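Local coordinates for protein DPSA (Streptomyces coelicolor, PDB 4CY9) that belongs to the ferritin-like Dps family, probably oxidising and storing iron in a twelve-subunit shell and probably also binding DNA, at residues Y7-I12 and I75-G80; G18-V23 and K132-T137; H35-H40 and D96-G101. All blocks are in the same frame, centred on the assembly; numbering follows the deposited sequence. Where two conformers were deposited one is given.

Contact 1 (Y7-I12 and I75-G80)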
ATOM      1  N   TYR A   7     -22.705  -8.431  35.406  1.00 17.05           N
ATOM      2  CA  TYR A   7     -23.350  -7.555  34.484  1.00 17.43           C
ATOM      3  C   TYR A   7     -23.318  -8.345  33.183  1.00 14.27           C
ATOM      4  O   TYR A   7     -22.534  -9.258  33.098  1.00 14.46           O
ATOM      5  CB  TYR A   7     -22.470  -6.197  34.299  1.00 18.92           C
ATOM      6  CG  TYR A   7     -21.168  -6.486  33.536  1.00 21.53           C
ATOM      7  CD1 TYR A   7     -20.002  -6.889  34.228  1.00 21.11           C
ATOM      8  CD2 TYR A   7     -21.069  -6.344  32.089  1.00 19.46           C
ATOM      9  CE1 TYR A   7     -18.840  -7.174  33.565  1.00 21.41           C
ATOM     10  CE2 TYR A   7     -19.883  -6.730  31.404  1.00 20.70           C
ATOM     11  CZ  TYR A   7     -18.768  -7.077  32.156  1.00 24.78           C
ATOM     12  OH  TYR A   7     -17.596  -7.439  31.504  1.00 22.89           O
ATOM     13  N   THR A   8     -24.097  -7.959  32.185  1.00 13.67           N
ATOM     14  CA  THR A   8     -23.972  -8.585  30.837  1.00 12.02           C
ATOM     15  C   THR A   8     -24.423  -7.547  29.823  1.00 12.44           C
ATOM     16  O   THR A   8     -24.770  -6.394  30.208  1.00 15.00           O
ATOM     17  CB  THR A   8     -24.711  -9.950  30.835  1.00 11.68           C
ATOM     18  OG1 THR A   8     -24.371 -10.609  29.614  1.00 12.36           O
ATOM     19  CG2 THR A   8     -26.287  -9.725  30.847  1.00 12.26           C
ATOM     20  N   VAL A   9     -24.517  -7.949  28.598  1.00 11.24           N
ATOM     21  CA  VAL A   9     -24.878  -7.099  27.533  0.50 11.22           C
ATOM     22  C   VAL A   9     -26.348  -6.601  27.780  1.00 12.79           C
ATOM     23  O   VAL A   9     -27.143  -7.421  28.334  1.00 13.68           O
ATOM     24  CB  VAL A   9     -24.812  -8.048  26.382  0.50 10.97           C
ATOM     25  CG1 VAL A   9     -25.501  -7.387  25.210  0.50 10.71           C
ATOM     26  CG2 VAL A   9     -23.320  -8.354  26.042  0.50 10.02           C
ATOM     27  N   PRO A  10     -26.663  -5.351  27.477  1.00 12.24           N
ATOM     28  CA  PRO A  10     -28.072  -4.885  27.727  1.00 13.47           C
ATOM     29  C   PRO A  10     -29.079  -5.819  27.017  1.00 15.35           C
ATOM     30  O   PRO A  10     -28.906  -6.227  25.847  1.00 16.24           O
ATOM     31  CB  PRO A  10     -28.076  -3.504  27.067  1.00 13.38           C
ATOM     32  CG  PRO A  10     -26.687  -2.950  27.415  1.00 14.12           C
ATOM     33  CD  PRO A  10     -25.837  -4.223  26.991  1.00 12.92           C
ATOM     34  N   GLY A  11     -30.155  -6.104  27.764  1.00 16.72           N
ATOM     35  CA  GLY A  11     -31.257  -6.835  27.076  1.00 17.58           C
ATOM     36  C   GLY A  11     -31.182  -8.321  27.339  1.00 20.40           C
ATOM     37  O   GLY A  11     -32.112  -9.062  26.859  1.00 20.79           O
ATOM     38  N   ILE A  12     -30.102  -8.844  27.944  1.00 15.93           N
ATOM     39  CA  ILE A  12     -29.897 -10.277  28.199  0.50 16.96           C
ATOM     40  C   ILE A  12     -29.961 -10.446  29.701  1.00 15.36           C
ATOM     41  O   ILE A  12     -29.360  -9.674  30.421  1.00 16.16           O
ATOM     42  CB  ILE A  12     -28.472 -10.758  27.728  0.50 16.27           C
ATOM     43  CG1 ILE A  12     -28.324 -10.601  26.207  0.50 17.69           C
ATOM     44  CG2 ILE A  12     -28.219 -12.225  28.161  0.50 16.71           C
ATOM     45  CD1 ILE A  12     -27.030 -11.180  25.654  0.50 16.22           C
ATOM     46  N   ILE A  75     -17.268 -13.339  25.047  1.00  8.41           N
ATOM     47  CA  ILE A  75     -17.361 -13.808  26.477  1.00  8.64           C
ATOM     48  C   ILE A  75     -17.172 -12.645  27.430  1.00  9.27           C
ATOM     49  O   ILE A  75     -17.930 -12.460  28.407  1.00  9.11           O
ATOM     50  CB  ILE A  75     -16.271 -14.848  26.756  1.00  8.00           C
ATOM     51  CG1 ILE A  75     -16.687 -16.228  26.082  1.00  8.54           C
ATOM     52  CG2 ILE A  75     -16.183 -15.088  28.294  1.00  8.55           C
ATOM     53  CD1 ILE A  75     -15.512 -17.277  26.004  1.00  8.41           C
ATOM     54  N   ALA A  76     -16.140 -11.814  27.159  1.00  8.78           N
ATOM     55  CA  ALA A  76     -15.874 -10.716  28.094  1.00  9.53           C
ATOM     56  C   ALA A  76     -17.011  -9.681  28.075  1.00  9.35           C
ATOM     57  O   ALA A  76     -17.477  -9.226  29.166  1.00  9.93           O
ATOM     58  CB  ALA A  76     -14.517 -10.033  27.642  1.00  9.98           C
ATOM     59  N   ALA A  77     -17.594  -9.385  26.887  1.00  8.85           N
ATOM     60  CA  ALA A  77     -18.716  -8.422  26.798  1.00  9.60           C
ATOM     61  C   ALA A  77     -19.945  -9.005  27.549  1.00 11.23           C
ATOM     62  O   ALA A  77     -20.689  -8.253  28.155  1.00 11.27           O
ATOM     63  CB  ALA A  77     -19.051  -8.178  25.331  1.00  8.82           C
ATOM     64  N   LEU A  78     -20.068 -10.340  27.487  1.00  9.97           N
ATOM     65  CA  LEU A  78     -21.225 -10.984  28.229  1.00 12.20           C
ATOM     66  C   LEU A  78     -20.947 -11.041  29.712  1.00 11.29           C
ATOM     67  O   LEU A  78     -21.926 -11.431  30.470  1.00 12.02           O
ATOM     68  CB  LEU A  78     -21.441 -12.466  27.712  1.00  9.24           C
ATOM     69  CG  LEU A  78     -22.047 -12.422  26.314  1.00 10.94           C
ATOM     70  CD1 LEU A  78     -21.884 -13.802  25.638  1.00 10.97           C
ATOM     71  CD2 LEU A  78     -23.571 -12.063  26.317  1.00 12.04           C
ATOM     72  N   GLY A  79     -19.804 -10.631  30.218  1.00 11.88           N
ATOM     73  CA  GLY A  79     -19.488 -10.542  31.653  1.00 12.27           C
ATOM     74  C   GLY A  79     -18.674 -11.649  32.194  1.00 11.15           C
ATOM     75  O   GLY A  79     -18.413 -11.698  33.405  1.00 13.98           O
ATOM     76  N   GLY A  80     -18.083 -12.500  31.332  1.00 10.42           N
ATOM     77  CA  GLY A  80     -17.335 -13.705  31.744  1.00 10.60           C
ATOM     78  C   GLY A  80     -15.787 -13.584  31.542  1.00 10.01           C
ATOM     79  O   GLY A  80     -15.288 -12.500  31.072  1.00 11.84           O
TER
HETATM   80  O   HOH W   1     -15.849  -9.698  31.699  1.00 20.13           O
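Leu78 is the apolar centre, its CD2 methyl met by Val9 and Ile12, which begin and end a type II beta turn. Ile12 crosses it at about a right angle, CD1 to Leu78 CD2 3.6 Å, while Val9 CG2 approaches the same Leu78 CD2 to 3.7 Å; Val9 and Ile12 each adopt two conformers, and these distances belong to one of the two. Val9 CG2 also lies 3.4 Å from Ala77 O, at the last turn of helix 50-77. Outward from there, Gly79 CA sits over one face of the Tyr7 ring, offset toward its rim. It lies 4.0 Å from the ring centroid and 27° off the normal, a CH-pi contact. Gly79 has positive phi and closes the helix in a Schellman motif; a beta carbon on it would collide with Tyr7 O. At the polar edge Thr8 OG1, anti to its backbone N (chi1 -170°), donates to Leu78 O at 2.7 Å. The bend at that carbonyl is 114°, with the donor tilted out of the carbonyl plane. A water joins Tyr7 OH, 2.9 Å away, to Gly80 O. An alanine in place of Tyr7 would probably uncover the CA of Gly79 and leave this water without one of its anchors. On a second subunit, Arg156 binds Thr8 O and Glu160 makes a weak bond to Tyr7 OH. Chemically, a hydroxyl supplies a donor to a carbonyl at the C-terminal end of helix 50-77, where the helix dipole is likely to strengthen its acceptor character.

Contact 2 (G18-V23 and K132-T137)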
ATOM      1  N   GLY A  18     -24.836 -16.416  31.698  1.00 10.49           N
ATOM      2  CA  GLY A  18     -23.883 -17.374  32.252  1.00 10.79           C
ATOM      3  C   GLY A  18     -23.897 -18.664  31.426  1.00 10.58           C
ATOM      4  O   GLY A  18     -22.846 -19.293  31.250  1.00 11.67           O
ATOM      5  N   ARG A  19     -25.099 -19.145  31.032  1.00 11.11           N
ATOM      6  CA  ARG A  19     -25.037 -20.394  30.285  0.50 10.46           C
ATOM      7  C   ARG A  19     -24.431 -20.118  28.861  1.00 10.54           C
ATOM      8  O   ARG A  19     -23.687 -20.980  28.426  1.00 11.63           O
ATOM      9  CB  ARG A  19     -26.411 -21.044  30.114  0.50 10.94           C
ATOM     10  CG  ARG A  19     -26.923 -21.560  31.460  0.50 10.44           C
ATOM     11  CD  ARG A  19     -28.394 -22.043  31.248  0.50 13.43           C
ATOM     12  NE  ARG A  19     -29.435 -21.017  31.141  0.50  9.44           N
ATOM     13  CZ  ARG A  19     -30.162 -20.661  30.038  0.50  9.23           C
ATOM     14  NH1 ARG A  19     -29.964 -21.185  28.778  0.50 10.56           N
ATOM     15  NH2 ARG A  19     -31.110 -19.704  30.201  0.50  9.45           N
ATOM     16  N   LEU A  20     -24.671 -18.967  28.304  1.00 10.01           N
ATOM     17  CA  LEU A  20     -23.995 -18.643  26.933  1.00  9.56           C
ATOM     18  C   LEU A  20     -22.466 -18.540  27.154  1.00  9.99           C
ATOM     19  O   LEU A  20     -21.731 -19.011  26.276  1.00  9.59           O
ATOM     20  CB  LEU A  20     -24.637 -17.314  26.407  1.00 10.21           C
ATOM     21  CG  LEU A  20     -24.110 -17.013  24.971  1.00 11.48           C
ATOM     22  CD1 LEU A  20     -24.303 -18.204  23.978  1.00 12.18           C
ATOM     23  CD2 LEU A  20     -24.932 -15.809  24.497  1.00 10.95           C
ATOM     24  N   ILE A  21     -22.036 -17.910  28.251  1.00 10.20           N
ATOM     25  CA  ILE A  21     -20.578 -17.860  28.552  1.00 10.14           C
ATOM     26  C   ILE A  21     -20.018 -19.285  28.587  1.00 11.54           C
ATOM     27  O   ILE A  21     -18.936 -19.579  28.105  1.00 10.66           O
ATOM     28  CB  ILE A  21     -20.345 -17.089  29.878  1.00  9.12           C
ATOM     29  CG1 ILE A  21     -20.605 -15.581  29.651  1.00 10.69           C
ATOM     30  CG2 ILE A  21     -18.874 -17.393  30.427  1.00  8.81           C
ATOM     31  CD1 ILE A  21     -20.864 -14.845  30.987  1.00 10.61           C
ATOM     32  N   GLY A  22     -20.718 -20.219  29.286  1.00 10.96           N
ATOM     33  CA  GLY A  22     -20.212 -21.625  29.328  1.00 10.09           C
ATOM     34  C   GLY A  22     -20.117 -22.250  27.937  1.00  9.83           C
ATOM     35  O   GLY A  22     -19.133 -22.970  27.683  1.00 11.08           O
ATOM     36  N   VAL A  23     -21.115 -22.014  27.083  1.00  8.76           N
ATOM     37  CA  VAL A  23     -21.081 -22.545  25.694  1.00  9.64           C
ATOM     38  C   VAL A  23     -19.834 -21.940  24.984  1.00  9.01           C
ATOM     39  O   VAL A  23     -19.070 -22.684  24.343  1.00 10.02           O
ATOM     40  CB  VAL A  23     -22.354 -22.132  24.933  1.00 11.16           C
ATOM     41  CG1 VAL A  23     -22.300 -22.395  23.407  1.00 11.50           C
ATOM     42  CG2 VAL A  23     -23.480 -22.971  25.599  1.00 11.98           C
ATOM     43  N   LYS A 132     -31.100 -19.376  21.091  1.00 13.18           N
ATOM     44  CA  LYS A 132     -32.220 -19.253  22.129  1.00 15.74           C
ATOM     45  C   LYS A 132     -31.943 -18.125  23.118  1.00 18.07           C
ATOM     46  O   LYS A 132     -32.814 -17.729  23.882  1.00 19.73           O
ATOM     47  CB  LYS A 132     -32.262 -20.540  22.927  1.00 16.00           C
ATOM     48  CG  LYS A 132     -32.812 -21.607  21.967  1.00 18.98           C
ATOM     49  CD  LYS A 132     -32.548 -22.869  22.710  1.00 21.14           C
ATOM     50  CE  LYS A 132     -33.173 -23.817  21.668  1.00 31.94           C
ATOM     51  NZ  LYS A 132     -33.288 -25.073  22.423  1.00 35.04           N
ATOM     52  N   ILE A 133     -30.691 -17.639  23.190  1.00 13.35           N
ATOM     53  CA  ILE A 133     -30.314 -16.657  24.210  1.00 13.43           C
ATOM     54  C   ILE A 133     -30.066 -15.267  23.608  1.00 17.68           C
ATOM     55  O   ILE A 133     -30.520 -14.233  24.171  1.00 15.94           O
ATOM     56  CB  ILE A 133     -29.016 -17.138  24.954  1.00 13.19           C
ATOM     57  CG1 ILE A 133     -29.341 -18.438  25.782  1.00 14.45           C
ATOM     58  CG2 ILE A 133     -28.487 -16.073  25.971  1.00 12.49           C
ATOM     59  CD1 ILE A 133     -28.130 -19.203  26.305  1.00 13.51           C
ATOM     60  N   ASP A 134     -29.344 -15.184  22.490  1.00 13.28           N
ATOM     61  CA  ASP A 134     -28.939 -13.860  21.978  1.00 13.08           C
ATOM     62  C   ASP A 134     -28.613 -13.987  20.474  1.00 15.74           C
ATOM     63  O   ASP A 134     -27.559 -14.580  20.129  1.00 13.45           O
ATOM     64  CB  ASP A 134     -27.613 -13.544  22.707  1.00 13.89           C
ATOM     65  CG  ASP A 134     -26.952 -12.318  22.089  1.00 16.20           C
ATOM     66  OD1 ASP A 134     -27.661 -11.442  21.565  1.00 17.34           O
ATOM     67  OD2 ASP A 134     -25.740 -12.225  22.204  1.00 16.86           O
ATOM     68  N   PRO A 135     -29.370 -13.356  19.614  1.00 16.18           N
ATOM     69  CA  PRO A 135     -29.161 -13.430  18.164  1.00 17.24           C
ATOM     70  C   PRO A 135     -27.796 -12.793  17.786  1.00 16.08           C
ATOM     71  O   PRO A 135     -27.245 -13.142  16.745  1.00 14.51           O
ATOM     72  CB  PRO A 135     -30.279 -12.551  17.544  1.00 20.05           C
ATOM     73  CG  PRO A 135     -30.699 -11.636  18.679  1.00 28.88           C
ATOM     74  CD  PRO A 135     -30.575 -12.523  19.944  1.00 23.04           C
ATOM     75  N   ALA A 136     -27.249 -11.844  18.546  1.00 12.86           N
ATOM     76  CA  ALA A 136     -25.979 -11.278  18.107  1.00 11.86           C
ATOM     77  C   ALA A 136     -24.850 -12.290  18.229  1.00 11.69           C
ATOM     78  O   ALA A 136     -23.979 -12.385  17.356  1.00 11.63           O
ATOM     79  CB  ALA A 136     -25.647 -10.023  18.991  1.00 13.27           C
ATOM     80  N   THR A 137     -24.896 -13.119  19.314  1.00  9.59           N
ATOM     81  CA  THR A 137     -23.857 -14.152  19.467  1.00  9.73           C
ATOM     82  C   THR A 137     -24.113 -15.260  18.464  1.00 10.16           C
ATOM     83  O   THR A 137     -23.183 -15.839  17.913  1.00  9.17           O
ATOM     84  CB  THR A 137     -23.884 -14.727  20.911  1.00  9.35           C
ATOM     85  OG1 THR A 137     -23.621 -13.654  21.843  1.00  9.74           O
ATOM     86  CG2 THR A 137     -22.769 -15.861  21.058  1.00  9.55           C
TER
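The side chains of Arg19 and Ile133 cross obliquely, with Arg19 NH1 3.7 Å from Ile133 CD1 in one of the two conformers of Arg19. The planar guanidinium stays at the outer margin of the contact, with its NE salt-bridged to Glu15 one turn earlier on the same helix. The other flat group, the Asp134 carboxylate, is gripped through both oxygens. OD1 of Asp134 accepts a weak bond from Ala136 N, and OD2 accepts another from Thr137 N; these two bonds place Asp134 at the N-cap of helix 135-158, its side chain turned back onto that helix's first amides. The hydroxyl Thr137 OG1 reaches Asp134 OD2 at 2.6 Å on its anti side, 28° out of the carboxylate plane. Arg74 adds a salt bridge to OD2, and Arg124 of a second subunit adds one to OD1, which together would probably hold the group ionised. From helix 14-44, Leu20 supplies the apolar surface. Its CG, anti to the backbone N (chi1 -174°), is sent toward segment 132-137. Leu20 and Ile133 slide past each other in opposite directions, CD2 of Leu20 lying 3.9 Å from Ile133 CG2. Leu20 and Thr137 instead meet tip to tip, Leu20 CD2 standing 3.7 Å from Thr137 OG1 and Leu20 CD1 4.0 Å from Thr137 CG2. Leu20 CD2 also touches the CB of Asp134. The short break between helices 105-133 and 135-158, packed against helix 14-44, is a corner of the four-helix bundle of the ferritin-like fold.

Contact 3 (H35-H40 and D96-G101)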
ATOM      1  N   HIS A  35      -6.224 -23.856  16.257  1.00  8.82           N
ATOM      2  CA  HIS A  35      -5.073 -23.183  15.597  1.00  9.79           C
ATOM      3  C   HIS A  35      -3.678 -23.686  16.070  1.00  9.59           C
ATOM      4  O   HIS A  35      -2.751 -23.722  15.281  1.00  8.82           O
ATOM      5  CB  HIS A  35      -5.131 -21.638  15.670  1.00  8.67           C
ATOM      6  CG  HIS A  35      -5.024 -21.024  17.053  1.00 10.08           C
ATOM      7  ND1 HIS A  35      -3.803 -20.768  17.646  1.00 10.18           N
ATOM      8  CD2 HIS A  35      -5.994 -20.362  17.817  1.00 10.24           C
ATOM      9  CE1 HIS A  35      -4.008 -20.079  18.857  1.00 12.55           C
ATOM     10  NE2 HIS A  35      -5.339 -19.847  18.963  1.00 11.99           N
ATOM     11  N   LEU A  36      -3.580 -24.166  17.318  1.00  8.66           N
ATOM     12  CA  LEU A  36      -2.302 -24.832  17.742  1.00  9.24           C
ATOM     13  C   LEU A  36      -2.128 -26.077  16.871  1.00  9.48           C
ATOM     14  O   LEU A  36      -0.990 -26.360  16.410  1.00 10.22           O
ATOM     15  CB  LEU A  36      -2.437 -25.343  19.240  1.00  8.72           C
ATOM     16  CG  LEU A  36      -2.484 -24.109  20.153  1.00 10.42           C
ATOM     17  CD1 LEU A  36      -2.839 -24.630  21.599  1.00 11.12           C
ATOM     18  CD2 LEU A  36      -1.089 -23.403  20.317  1.00 11.53           C
ATOM     19  N   THR A  37      -3.184 -26.826  16.635  1.00  8.64           N
ATOM     20  CA  THR A  37      -3.070 -28.077  15.904  1.00  8.16           C
ATOM     21  C   THR A  37      -2.802 -27.775  14.413  1.00  8.83           C
ATOM     22  O   THR A  37      -2.016 -28.509  13.769  1.00  8.45           O
ATOM     23  CB  THR A  37      -4.398 -28.882  16.019  1.00 11.12           C
ATOM     24  OG1 THR A  37      -4.515 -29.255  17.427  1.00 12.58           O
ATOM     25  CG2 THR A  37      -4.404 -30.158  15.143  1.00 14.35           C
ATOM     26  N   LEU A  38      -3.396 -26.713  13.859  1.00  8.32           N
ATOM     27  CA  LEU A  38      -3.069 -26.397  12.424  1.00  7.93           C
ATOM     28  C   LEU A  38      -1.577 -26.023  12.316  1.00  8.23           C
ATOM     29  O   LEU A  38      -0.973 -26.420  11.310  1.00  9.41           O
ATOM     30  CB  LEU A  38      -3.899 -25.143  11.995  1.00  8.70           C
ATOM     31  CG  LEU A  38      -5.421 -25.557  11.803  1.00  9.64           C
ATOM     32  CD1 LEU A  38      -6.191 -24.198  11.699  1.00  9.29           C
ATOM     33  CD2 LEU A  38      -5.596 -26.327  10.472  1.00  9.91           C
ATOM     34  N   LYS A  39      -1.022 -25.283  13.282  1.00  8.65           N
ATOM     35  CA  LYS A  39       0.407 -24.955  13.149  1.00  9.17           C
ATOM     36  C   LYS A  39       1.201 -26.240  13.286  1.00  9.94           C
ATOM     37  O   LYS A  39       2.191 -26.434  12.570  1.00 10.03           O
ATOM     38  CB  LYS A  39       0.863 -23.995  14.233  1.00 10.32           C
ATOM     39  CG  LYS A  39       0.589 -22.461  13.907  1.00 12.62           C
ATOM     40  CD  LYS A  39       1.532 -22.183  12.655  1.00 16.44           C
ATOM     41  CE  LYS A  39       1.741 -20.728  12.422  1.00 26.78           C
ATOM     42  NZ  LYS A  39       2.670 -20.613  11.226  1.00 19.87           N
ATOM     43  N   HIS A  40       0.818 -27.106  14.206  1.00  9.62           N
ATOM     44  CA  HIS A  40       1.521 -28.426  14.290  1.00  9.61           C
ATOM     45  C   HIS A  40       1.530 -29.177  12.978  1.00 10.27           C
ATOM     46  O   HIS A  40       2.574 -29.752  12.589  1.00  9.82           O
ATOM     47  CB  HIS A  40       0.798 -29.239  15.432  1.00  9.27           C
ATOM     48  CG  HIS A  40       1.320 -30.635  15.588  1.00 10.43           C
ATOM     49  ND1 HIS A  40       2.362 -30.950  16.436  1.00 11.51           N
ATOM     50  CD2 HIS A  40       0.962 -31.817  14.926  1.00 11.21           C
ATOM     51  CE1 HIS A  40       2.618 -32.279  16.339  1.00 11.46           C
ATOM     52  NE2 HIS A  40       1.779 -32.815  15.416  1.00 11.62           N
ATOM     53  N   ASP A  96      -9.446 -35.350  22.455  1.00 21.25           N
ATOM     54  CA  ASP A  96      -8.058 -35.665  22.780  1.00 21.26           C
ATOM     55  C   ASP A  96      -7.099 -34.859  21.925  1.00 17.18           C
ATOM     56  O   ASP A  96      -7.571 -34.232  20.911  1.00 19.46           O
ATOM     57  CB  ASP A  96      -7.840 -37.132  22.331  1.00 30.69           C
ATOM     58  CG  ASP A  96      -8.681 -38.107  23.172  1.00 37.29           C
ATOM     59  OD1 ASP A  96      -8.728 -37.886  24.402  1.00 35.71           O
ATOM     60  OD2 ASP A  96      -9.265 -38.975  22.547  1.00 42.83           O
ATOM     61  N   ASP A  97      -5.844 -34.871  22.292  1.00 17.14           N
ATOM     62  CA  ASP A  97      -4.831 -34.223  21.493  1.00 15.59           C
ATOM     63  C   ASP A  97      -4.900 -34.796  20.053  1.00 15.95           C
ATOM     64  O   ASP A  97      -5.012 -36.036  19.826  1.00 14.58           O
ATOM     65  CB  ASP A  97      -3.394 -34.501  21.979  1.00 19.07           C
ATOM     66  CG  ASP A  97      -2.670 -33.301  22.324  1.00 16.67           C
ATOM     67  OD1 ASP A  97      -3.307 -32.234  22.685  1.00 14.06           O
ATOM     68  OD2 ASP A  97      -1.459 -33.377  22.577  1.00 19.59           O
ATOM     69  N   TYR A  98      -4.571 -33.925  19.091  1.00 13.12           N
ATOM     70  CA  TYR A  98      -4.275 -34.443  17.715  1.00 12.70           C
ATOM     71  C   TYR A  98      -3.091 -35.393  17.817  1.00 14.25           C
ATOM     72  O   TYR A  98      -2.116 -35.103  18.496  1.00 14.77           O
ATOM     73  CB  TYR A  98      -3.848 -33.221  16.873  1.00 12.39           C
ATOM     74  CG  TYR A  98      -3.663 -33.539  15.423  1.00 11.82           C
ATOM     75  CD1 TYR A  98      -4.782 -33.716  14.583  1.00 11.57           C
ATOM     76  CD2 TYR A  98      -2.338 -33.621  14.917  1.00 10.92           C
ATOM     77  CE1 TYR A  98      -4.584 -33.957  13.223  1.00 11.22           C
ATOM     78  CE2 TYR A  98      -2.103 -33.835  13.548  1.00 11.13           C
ATOM     79  CZ  TYR A  98      -3.237 -34.051  12.716  1.00 11.11           C
ATOM     80  OH  TYR A  98      -2.981 -34.245  11.369  1.00 11.18           O
ATOM     81  N   SER A  99      -3.217 -36.536  17.100  1.00 15.64           N
ATOM     82  CA  SER A  99      -2.328 -37.697  17.430  1.00 17.96           C
ATOM     83  C   SER A  99      -1.276 -37.951  16.354  1.00 19.66           C
ATOM     84  O   SER A  99      -0.508 -38.920  16.508  1.00 22.80           O
ATOM     85  CB  SER A  99      -3.198 -39.026  17.543  1.00 21.53           C
ATOM     86  OG  SER A  99      -3.875 -39.252  16.306  1.00 27.39           O
ATOM     87  N   ILE A 100      -1.178 -37.159  15.284  1.00 14.82           N
ATOM     88  CA  ILE A 100      -0.239 -37.391  14.172  0.50 13.98           C
ATOM     89  C   ILE A 100       1.025 -36.540  14.392  1.00 15.34           C
ATOM     90  O   ILE A 100       0.882 -35.285  14.610  1.00 14.48           O
ATOM     91  CB  ILE A 100      -0.851 -36.940  12.808  0.50 12.03           C
ATOM     92  CG1 ILE A 100      -2.228 -37.635  12.621  0.50 12.39           C
ATOM     93  CG2 ILE A 100       0.085 -37.356  11.654  0.50 12.73           C
ATOM     94  CD1 ILE A 100      -2.180 -39.195  12.760  0.50 13.03           C
ATOM     95  N   GLY A 101       2.228 -37.160  14.348  1.00 13.10           N
ATOM     96  CA  GLY A 101       3.461 -36.295  14.423  1.00 13.50           C
ATOM     97  C   GLY A 101       3.893 -35.991  12.972  1.00 14.21           C
ATOM     98  O   GLY A 101       3.159 -35.355  12.156  1.00 16.08           O
TER
HETATM   99  O   HOH W   2      -4.520 -31.096  19.504  1.00 17.28           O
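Tyr98 presents a ring face to Thr37, whose CG2 methyl lies 3.9 Å from the ring centroid and 30° off the normal, a CH-pi contact; just before it in sequence, Asp97 bonds Thr85 and Gly87 of a third subunit. The methyl is nearest to the inner end of the ring, Thr37 CG2 to Tyr98 CG being 3.5 Å. The backbone of Tyr98 takes part as well: its N donates to a water at 2.9 Å, and that water donates in turn to Thr37 OG1, a hydroxyl also bonded to Asp33 O in its own helix. Tyr98 CG is anti to the backbone N (chi1 -174°), which sends it toward helix 14-44, where the ring meets His40. The two rings touch rim to rim with planes at 72°, Tyr98 CD2 lying 3.8 Å from His40 CD2, so neither covers the face of the other. Farther on, Ile100 contributes its carbonyl: His40 NE2 donates to Ile100 O at 2.7 Å, a bond lying close to the imidazole plane and in the carbonyl plane. His40 ND1 accepts from Gly84 N of the same third subunit, so the ring is held at both nitrogens and its rotation is fixed. Gly101 follows at the imidazole edge, its CA 4.0 Å from His40 NE2. Tyr98 bridges helix 14-44, carrying Thr37 and His40, and helix 105-133, where His108 binds Tyr98 OH and Ala111 and Val115 pack against the Tyr98 side chain; just beyond, strands 45-46 and 103-104 run parallel as a two-stranded sheet.

Overall arrangement
From the N terminus, the loop at 7-12 opens contact 1, then helix 14-44 provides the first segments of contacts 2 and 3. Contact 1 closes first, when helix 50-77 ends at 75-80, so its span crosses those of both others. Contact 3 closes next at 96-101, wholly within the span of contact 2, which ends at 132-137. Contacts 1 and 2 have centres about 9 Å apart and touch through Leu20 and Leu78, joining the N-terminal loop, three long helices and the start of a fourth at one end of the bundle. Contact 3, about 28 Å from contact 2 between centres, ties the loop before strand 103-104 to helix 14-44.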